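Long-range contacts in L-hydantoinase (Arthrobacter aurescens, PDB 1GKR), which hydrolyses the cyclic amide ring of hydantoins with two zinc ions per subunit, favouring aryl over alkyl derivatives, with a stereoselectivity that depends on the substrate: residues Gly126-Ile135 and Phe158-Ile169; Val56-Asp67 and Ile87-Pro98. All coordinates share one frame; numbering follows the deposited sequence.

Interaction 1 of 2, residues Gly126-Ile135 and Phe158-Ile169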
# COMPACT_ATOMS: atom_id res chain seq x y z
N GLY A 126 -4.09 28.57 22.01
CA GLY A 126 -5.16 28.09 21.17
C GLY A 126 -5.00 28.59 19.75
O GLY A 126 -4.51 29.70 19.51
N GLY A 127 -5.41 27.77 18.80
CA GLY A 127 -5.34 28.15 17.41
C GLY A 127 -6.77 28.12 16.93
O GLY A 127 -7.30 27.05 16.59
N VAL A 128 -7.42 29.28 16.92
CA VAL A 128 -8.81 29.39 16.48
C VAL A 128 -8.92 30.33 15.29
O VAL A 128 -7.97 31.04 14.95
CB VAL A 128 -9.68 29.90 17.62
CG1 VAL A 128 -9.78 28.82 18.71
CG2 VAL A 128 -9.08 31.18 18.19
N PRO A 129 -10.08 30.36 14.63
CA PRO A 129 -10.17 31.26 13.48
C PRO A 129 -9.93 32.72 13.84
O PRO A 129 -10.48 33.23 14.82
CB PRO A 129 -11.57 30.99 12.93
CG PRO A 129 -12.34 30.51 14.09
CD PRO A 129 -11.36 29.67 14.87
N GLY A 130 -9.05 33.34 13.05
CA GLY A 130 -8.73 34.74 13.23
C GLY A 130 -7.66 35.14 14.22
O GLY A 130 -7.41 36.34 14.35
N ASN A 131 -7.02 34.21 14.91
CA ASN A 131 -6.00 34.63 15.87
C ASN A 131 -4.59 34.26 15.44
O ASN A 131 -3.66 34.26 16.25
CB ASN A 131 -6.31 34.05 17.26
CG ASN A 131 -5.77 32.65 17.47
OD1 ASN A 131 -5.90 31.79 16.60
ND2 ASN A 131 -5.18 32.40 18.64
N LEU A 132 -4.44 33.98 14.15
CA LEU A 132 -3.15 33.57 13.60
C LEU A 132 -1.91 34.30 14.14
O LEU A 132 -0.94 33.66 14.53
CB LEU A 132 -3.20 33.68 12.08
CG LEU A 132 -2.17 32.84 11.33
CD1 LEU A 132 -2.17 31.43 11.86
CD2 LEU A 132 -2.52 32.84 9.86
N PRO A 133 -1.93 35.63 14.18
CA PRO A 133 -0.76 36.36 14.70
C PRO A 133 -0.46 36.21 16.18
O PRO A 133 0.64 36.53 16.62
CB PRO A 133 -1.06 37.81 14.31
CG PRO A 133 -2.56 37.85 14.31
CD PRO A 133 -2.93 36.56 13.63
N GLU A 134 -1.43 35.74 16.96
CA GLU A 134 -1.20 35.56 18.39
C GLU A 134 -0.32 34.34 18.66
O GLU A 134 0.36 34.26 19.69
CB GLU A 134 -2.53 35.38 19.14
CG GLU A 134 -3.39 36.62 19.20
CD GLU A 134 -2.67 37.80 19.83
OE1 GLU A 134 -2.18 37.68 20.98
OE2 GLU A 134 -2.61 38.85 19.17
N ILE A 135 -0.34 33.39 17.73
CA ILE A 135 0.44 32.17 17.88
C ILE A 135 1.92 32.43 18.07
O ILE A 135 2.54 31.89 18.98
CB ILE A 135 0.23 31.25 16.67
CG1 ILE A 135 -1.17 30.63 16.77
CG2 ILE A 135 1.32 30.17 16.63
CD1 ILE A 135 -1.61 29.90 15.54
N PHE A 158 -14.65 28.26 22.09
CA PHE A 158 -13.54 27.74 21.29
C PHE A 158 -14.13 27.19 19.99
O PHE A 158 -14.86 26.20 20.01
CB PHE A 158 -12.81 26.63 22.04
CG PHE A 158 -11.34 26.56 21.73
CD1 PHE A 158 -10.43 27.31 22.47
CD2 PHE A 158 -10.87 25.77 20.69
CE1 PHE A 158 -9.07 27.27 22.17
CE2 PHE A 158 -9.51 25.73 20.39
CZ PHE A 158 -8.61 26.48 21.14
N ASP A 159 -13.82 27.82 18.86
CA ASP A 159 -14.38 27.37 17.58
C ASP A 159 -13.49 26.47 16.75
O ASP A 159 -12.27 26.49 16.86
CB ASP A 159 -14.77 28.56 16.69
CG ASP A 159 -15.41 29.68 17.46
OD1 ASP A 159 -14.68 30.50 18.06
OD2 ASP A 159 -16.66 29.73 17.47
N ALA A 160 -14.14 25.69 15.90
CA ALA A 160 -13.41 24.80 15.02
C ALA A 160 -12.86 25.65 13.86
O ALA A 160 -13.39 26.72 13.57
CB ALA A 160 -14.32 23.73 14.49
N VAL A 161 -11.80 25.18 13.23
CA VAL A 161 -11.22 25.89 12.10
C VAL A 161 -11.57 25.16 10.80
O VAL A 161 -11.87 23.97 10.81
CB VAL A 161 -9.69 25.99 12.20
CG1 VAL A 161 -9.31 26.94 13.29
CG2 VAL A 161 -9.11 24.62 12.50
N SER A 162 -11.56 25.88 9.69
CA SER A 162 -11.84 25.22 8.42
C SER A 162 -10.50 24.68 7.92
O SER A 162 -9.46 24.96 8.51
CB SER A 162 -12.39 26.22 7.41
OG SER A 162 -11.48 27.27 7.19
N ASP A 163 -10.52 23.91 6.83
CA ASP A 163 -9.26 23.36 6.33
C ASP A 163 -8.26 24.47 5.99
O ASP A 163 -7.07 24.32 6.24
CB ASP A 163 -9.52 22.46 5.12
CG ASP A 163 -10.45 21.30 5.46
OD1 ASP A 163 -10.45 20.88 6.62
OD2 ASP A 163 -11.18 20.79 4.57
N GLY A 164 -8.73 25.59 5.46
CA GLY A 164 -7.84 26.68 5.12
C GLY A 164 -7.23 27.30 6.36
O GLY A 164 -6.02 27.56 6.42
N GLU A 165 -8.05 27.53 7.38
CA GLU A 165 -7.53 28.12 8.61
C GLU A 165 -6.58 27.14 9.27
O GLU A 165 -5.51 27.51 9.75
CB GLU A 165 -8.69 28.46 9.55
CG GLU A 165 -9.86 29.09 8.83
CD GLU A 165 -10.89 29.66 9.76
OE1 GLU A 165 -10.66 30.78 10.27
OE2 GLU A 165 -11.92 28.99 9.99
N LEU A 166 -6.97 25.86 9.27
CA LEU A 166 -6.14 24.81 9.85
C LEU A 166 -4.81 24.75 9.10
O LEU A 166 -3.75 24.61 9.70
CB LEU A 166 -6.85 23.46 9.75
CG LEU A 166 -6.08 22.28 10.35
CD1 LEU A 166 -5.79 22.54 11.83
CD2 LEU A 166 -6.90 21.02 10.20
N PHE A 167 -4.86 24.88 7.77
CA PHE A 167 -3.65 24.85 6.98
C PHE A 167 -2.73 26.02 7.30
O PHE A 167 -1.51 25.85 7.39
CB PHE A 167 -3.97 24.87 5.49
CG PHE A 167 -2.76 24.78 4.63
CD1 PHE A 167 -2.00 23.62 4.59
CD2 PHE A 167 -2.35 25.87 3.87
CE1 PHE A 167 -0.85 23.53 3.82
CE2 PHE A 167 -1.20 25.80 3.09
CZ PHE A 167 -0.45 24.63 3.07
N GLU A 168 -3.30 27.21 7.48
CA GLU A 168 -2.48 28.38 7.80
C GLU A 168 -1.85 28.22 9.17
O GLU A 168 -0.72 28.66 9.40
CB GLU A 168 -3.32 29.66 7.76
CG GLU A 168 -3.86 29.98 6.39
CD GLU A 168 -4.50 31.35 6.31
OE1 GLU A 168 -5.36 31.67 7.18
OE2 GLU A 168 -4.14 32.10 5.38
N ILE A 169 -2.58 27.59 10.08
CA ILE A 169 -2.07 27.37 11.43
C ILE A 169 -0.90 26.40 11.34
O ILE A 169 0.11 26.60 11.99
CB ILE A 169 -3.17 26.81 12.34
CG1 ILE A 169 -4.24 27.88 12.54
CG2 ILE A 169 -2.58 26.34 13.67
CD1 ILE A 169 -5.42 27.42 13.39
O HOH W 1 -9.57 25.59 16.76
O HOH W 2 -12.80 32.32 17.23
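Val128 lies over one face of the Phe158 ring. Its CG1 methyl sits above the ring centre, 3.6 Å from the centroid and 14° off the normal, a CH-pi contact. Gly126 CA meets the ring edge near its plane, 3.8 Å from Phe158 CZ. A side chain on Gly126 would probably crowd this ring. The Val128 methyl reaches the ring because CG1 is turned anti to the carbonyl carbon (chi1 -69°).

Pro129 CD then packs on Val161 CG1 at 3.8 Å. Further on, Leu132 CD2 rests 3.9 Å from Glu168 CB, crossing that side chain at about a right angle. Ile169 CD1 lies 3.7 Å from Gly127 O, and its CG2 touches Ile135 CD1.

No direct hydrogen bond joins the segments. Water 1 bridges them, donating to Gly127 O at 2.7 Å and Asp159 O at 2.8 Å. Each side also holds its own shape. Asn131 ND2 donates to Gly126 O, 2.9 Å away, and its OD1 accepts from Val128 N, tying back the type II turn Val128-Asn131. Ser162 and Glu165 form a capping box at the start of the second helix.

The contact thus sets the start of helix 132-140 against the first turns of helix 163-176. Phe158 also packs on Ile95 and Met149, near the zinc site. The outer side of helix 163-176 meets a second subunit, where Phe167 packs on Phe215 of that neighbour.

Interaction 2 of 2, residues Val56-Asp67 and Ile87-Pro98; sequences VVDEHVHIIDMD and ITTIIEMPITFP. With ZN (zinc ion), chain F.
His60 and His62 set their rings on one zinc by different rotations, and Met93 of the other segment packs against both. In His60, CG is anti to the backbone N (chi1 -163°); in His62 it is anti to the carbonyl carbon (chi1 -61°). Each NE2 then lies 2.1 Å from the zinc. Met93 SD stands obliquely to the His60 ring, 4.2 Å from its centroid.

The backbones pair in parallel. Asp58 N donates to Thr89 O, Ile91 N to Asp58 O, and Met93 N to Val61 O at 2.8 Å. A beta bulge between Asp58 and Val61 shifts the register by one. There Asp58 OD1 accepts from His60 N at 2.9 Å, an Asx turn, while OD2 bonds Ser311.

At the start of the pair, Ile87 CG1 meets Val56 CG1 at 3.8 Å, its CG2 reaches Asp58 CB and its CD1 reaches Asp58 OD2. An alanine in place of Ile87 is likely to leave a gap between Val56 and Asp58. At the end of strand 87-92, Glu92 OE1 accepts from Ile64 N above its carboxylate plane; beyond it, Thr96 OG1 donates to Ile64 O.

This is the His-X-His motif on the first barrel strand of the amidohydrolases. Asp312 and the carboxylated Lys147 complete the zinc site with water 4. His62 ND1 donates in the ring plane to water 3, 3.0 Å away, which in turn donates to Ile95 O. His60 ND1 is hydrogen-bonded to Glu262. This is consistent with each histidine presenting NE2 to the metal, and the second shell probably fixes how the rings are turned.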
# COMPACT_ATOMS: atom_id res chain seq x y z
N VAL A 56 4.84 10.94 35.66
CA VAL A 56 4.07 10.90 34.43
C VAL A 56 3.88 12.31 33.87
O VAL A 56 3.63 13.24 34.63
CB VAL A 56 2.69 10.29 34.67
CG1 VAL A 56 1.80 10.54 33.46
CG2 VAL A 56 2.84 8.80 34.94
N VAL A 57 4.02 12.46 32.56
CA VAL A 57 3.84 13.74 31.90
C VAL A 57 2.56 13.63 31.08
O VAL A 57 2.53 12.95 30.06
CB VAL A 57 5.02 14.07 30.96
CG1 VAL A 57 4.71 15.30 30.13
CG2 VAL A 57 6.28 14.31 31.78
N ASP A 58 1.50 14.29 31.54
CA ASP A 58 0.22 14.24 30.83
C ASP A 58 0.04 15.49 29.96
O ASP A 58 -0.11 16.60 30.47
CB ASP A 58 -0.92 14.11 31.82
CG ASP A 58 -2.20 13.67 31.16
OD1 ASP A 58 -2.42 14.08 30.01
OD2 ASP A 58 -2.98 12.92 31.78
N GLU A 59 0.06 15.28 28.65
CA GLU A 59 -0.06 16.34 27.65
C GLU A 59 -1.49 16.74 27.35
O GLU A 59 -1.73 17.65 26.55
CB GLU A 59 0.56 15.87 26.33
CG GLU A 59 -0.20 14.68 25.74
CD GLU A 59 0.43 14.09 24.49
OE1 GLU A 59 1.64 14.31 24.27
OE2 GLU A 59 -0.29 13.40 23.73
N HIS A 60 -2.45 16.06 27.96
CA HIS A 60 -3.84 16.37 27.67
C HIS A 60 -4.71 16.60 28.90
O HIS A 60 -5.48 15.72 29.30
CB HIS A 60 -4.41 15.26 26.80
CG HIS A 60 -5.67 15.64 26.10
ND1 HIS A 60 -6.08 15.04 24.93
CD2 HIS A 60 -6.61 16.57 26.40
CE1 HIS A 60 -7.22 15.58 24.54
NE2 HIS A 60 -7.56 16.51 25.41
N VAL A 61 -4.60 17.79 29.47
CA VAL A 61 -5.35 18.12 30.66
C VAL A 61 -6.25 19.34 30.49
O VAL A 61 -5.85 20.36 29.90
CB VAL A 61 -4.35 18.36 31.83
CG1 VAL A 61 -5.10 18.63 33.14
CG2 VAL A 61 -3.45 17.16 31.97
N HIS A 62 -7.48 19.21 30.99
CA HIS A 62 -8.46 20.29 30.95
C HIS A 62 -8.94 20.63 32.37
O HIS A 62 -10.07 20.31 32.75
CB HIS A 62 -9.70 19.90 30.15
CG HIS A 62 -9.44 19.58 28.72
ND1 HIS A 62 -9.22 20.55 27.77
CD2 HIS A 62 -9.43 18.39 28.06
CE1 HIS A 62 -9.09 19.98 26.58
NE2 HIS A 62 -9.22 18.67 26.73
N ILE A 63 -8.08 21.24 33.18
CA ILE A 63 -8.50 21.62 34.51
C ILE A 63 -9.44 22.81 34.29
O ILE A 63 -10.36 23.04 35.06
CB ILE A 63 -7.32 22.04 35.40
CG1 ILE A 63 -6.50 20.80 35.76
CG2 ILE A 63 -7.83 22.74 36.66
CD1 ILE A 63 -5.23 21.10 36.52
N ILE A 64 -9.20 23.53 33.19
CA ILE A 64 -10.00 24.69 32.77
C ILE A 64 -9.76 25.93 33.60
O ILE A 64 -9.14 26.88 33.12
CB ILE A 64 -11.50 24.40 32.81
CG1 ILE A 64 -11.82 23.08 32.10
CG2 ILE A 64 -12.25 25.57 32.18
CD1 ILE A 64 -11.96 23.19 30.61
N ASP A 65 -10.27 25.91 34.84
CA ASP A 65 -10.13 27.00 35.80
C ASP A 65 -10.59 28.35 35.25
O ASP A 65 -11.57 28.43 34.50
CB ASP A 65 -8.66 27.11 36.25
CG ASP A 65 -8.49 27.74 37.64
OD1 ASP A 65 -8.73 27.04 38.65
OD2 ASP A 65 -8.11 28.93 37.72
N MET A 66 -9.88 29.41 35.63
CA MET A 66 -10.21 30.77 35.19
C MET A 66 -11.64 31.16 35.56
O MET A 66 -12.14 30.74 36.60
CB MET A 66 -9.95 30.91 33.70
CG MET A 66 -8.54 30.52 33.31
SD MET A 66 -7.26 31.33 34.33
CE MET A 66 -6.90 32.78 33.30
N ASP A 67 -12.30 31.95 34.72
CA ASP A 67 -13.66 32.39 35.03
C ASP A 67 -14.67 31.28 35.25
O ASP A 67 -15.77 31.51 35.77
CB ASP A 67 -14.19 33.34 33.94
CG ASP A 67 -13.45 34.67 33.91
OD1 ASP A 67 -12.58 34.90 34.79
OD2 ASP A 67 -13.75 35.49 33.01
N ILE A 87 1.07 12.00 38.40
CA ILE A 87 1.30 12.89 37.27
C ILE A 87 2.00 14.14 37.78
O ILE A 87 1.39 15.01 38.38
CB ILE A 87 -0.04 13.24 36.58
CG1 ILE A 87 -0.65 11.96 36.02
CG2 ILE A 87 0.16 14.28 35.47
CD1 ILE A 87 -1.97 12.17 35.34
N THR A 88 3.30 14.21 37.53
CA THR A 88 4.11 15.33 38.00
C THR A 88 4.14 16.58 37.13
O THR A 88 4.49 17.65 37.61
CB THR A 88 5.52 14.84 38.27
OG1 THR A 88 6.02 14.18 37.10
CG2 THR A 88 5.51 13.86 39.45
N THR A 89 3.84 16.46 35.85
CA THR A 89 3.75 17.67 35.05
C THR A 89 2.61 17.53 34.04
O THR A 89 2.41 16.47 33.43
CB THR A 89 5.09 18.10 34.34
OG1 THR A 89 4.96 17.96 32.93
CG2 THR A 89 6.26 17.32 34.83
N ILE A 90 1.82 18.60 33.94
CA ILE A 90 0.67 18.63 33.06
C ILE A 90 0.82 19.74 32.04
O ILE A 90 1.59 20.69 32.24
CB ILE A 90 -0.64 18.91 33.86
CG1 ILE A 90 -0.59 20.32 34.46
CG2 ILE A 90 -0.81 17.91 34.99
CD1 ILE A 90 -1.84 20.74 35.15
N ILE A 91 0.10 19.63 30.94
CA ILE A 91 0.11 20.66 29.93
C ILE A 91 -1.37 21.01 29.78
O ILE A 91 -2.13 20.21 29.24
CB ILE A 91 0.72 20.15 28.63
CG1 ILE A 91 2.00 19.37 28.93
CG2 ILE A 91 1.10 21.32 27.74
CD1 ILE A 91 2.81 18.99 27.70
N GLU A 92 -1.78 22.18 30.29
CA GLU A 92 -3.18 22.63 30.24
C GLU A 92 -3.60 23.04 28.85
O GLU A 92 -2.92 23.85 28.22
CB GLU A 92 -3.40 23.85 31.12
CG GLU A 92 -4.25 23.62 32.34
CD GLU A 92 -5.69 23.28 32.05
OE1 GLU A 92 -6.44 24.12 31.49
OE2 GLU A 92 -6.07 22.15 32.40
N MET A 93 -4.73 22.50 28.39
CA MET A 93 -5.25 22.86 27.08
C MET A 93 -5.77 24.30 27.18
O MET A 93 -5.94 24.83 28.28
CB MET A 93 -6.39 21.92 26.68
CG MET A 93 -5.98 20.46 26.61
SD MET A 93 -5.43 19.88 24.98
CE MET A 93 -4.86 21.38 24.24
N PRO A 94 -6.03 24.95 26.04
CA PRO A 94 -6.50 26.33 26.12
C PRO A 94 -8.00 26.50 26.03
O PRO A 94 -8.47 27.58 25.70
CB PRO A 94 -5.80 26.96 24.94
CG PRO A 94 -5.96 25.90 23.89
CD PRO A 94 -5.78 24.57 24.64
N ILE A 95 -8.75 25.44 26.32
CA ILE A 95 -10.21 25.53 26.26
C ILE A 95 -10.69 25.99 27.63
O ILE A 95 -10.77 25.19 28.56
CB ILE A 95 -10.89 24.18 26.00
CG1 ILE A 95 -10.21 23.42 24.87
CG2 ILE A 95 -12.36 24.42 25.71
CD1 ILE A 95 -10.59 23.84 23.50
N THR A 96 -11.02 27.26 27.74
CA THR A 96 -11.50 27.81 29.00
C THR A 96 -12.03 29.19 28.70
O THR A 96 -12.08 29.59 27.54
CB THR A 96 -10.33 27.90 30.05
OG1 THR A 96 -10.83 28.50 31.25
CG2 THR A 96 -9.18 28.73 29.54
N PHE A 97 -12.48 29.91 29.72
CA PHE A 97 -12.95 31.26 29.48
C PHE A 97 -12.33 32.21 30.48
O PHE A 97 -12.42 31.99 31.69
CB PHE A 97 -14.46 31.40 29.57
CG PHE A 97 -14.94 32.72 29.07
CD1 PHE A 97 -15.14 32.94 27.70
CD2 PHE A 97 -15.12 33.80 29.95
CE1 PHE A 97 -15.50 34.21 27.22
CE2 PHE A 97 -15.47 35.06 29.48
CZ PHE A 97 -15.66 35.27 28.11
N PRO A 98 -11.66 33.26 29.99
CA PRO A 98 -11.52 33.51 28.56
C PRO A 98 -10.61 32.47 27.89
O PRO A 98 -9.76 31.86 28.53
CB PRO A 98 -10.92 34.90 28.52
CG PRO A 98 -10.06 34.92 29.74
CD PRO A 98 -10.94 34.28 30.78
ZN ZN F . -9.57 17.16 25.26
O HOH W 3 -8.59 23.29 28.69
O HOH W 4 -11.84 16.29 24.64

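Overall arrangement
From the N terminus, interaction 2 comes first. Strand 51-62 runs into its zinc-binding end, the chain passes through helix 75-85, and strand 87-92 returns beside it, closing a beta-alpha-beta unit of the barrel. Helix 103-116 and strand 120-123 follow. Interaction 1 then opens and closes a second loop of 22 residues, which holds the zinc ligand Lys147. The two contacts are in series; neither nests in nor crosses the other. Their centres are about 20 Å apart, yet they touch: Gly126 CA lies 3.6 Å from Pro94 CG. Interaction 1 pairs the starts of helices 132-140 and 163-176, and the loops leading into them, through Gly126 and Phe158, meet the loop after strand 87-92.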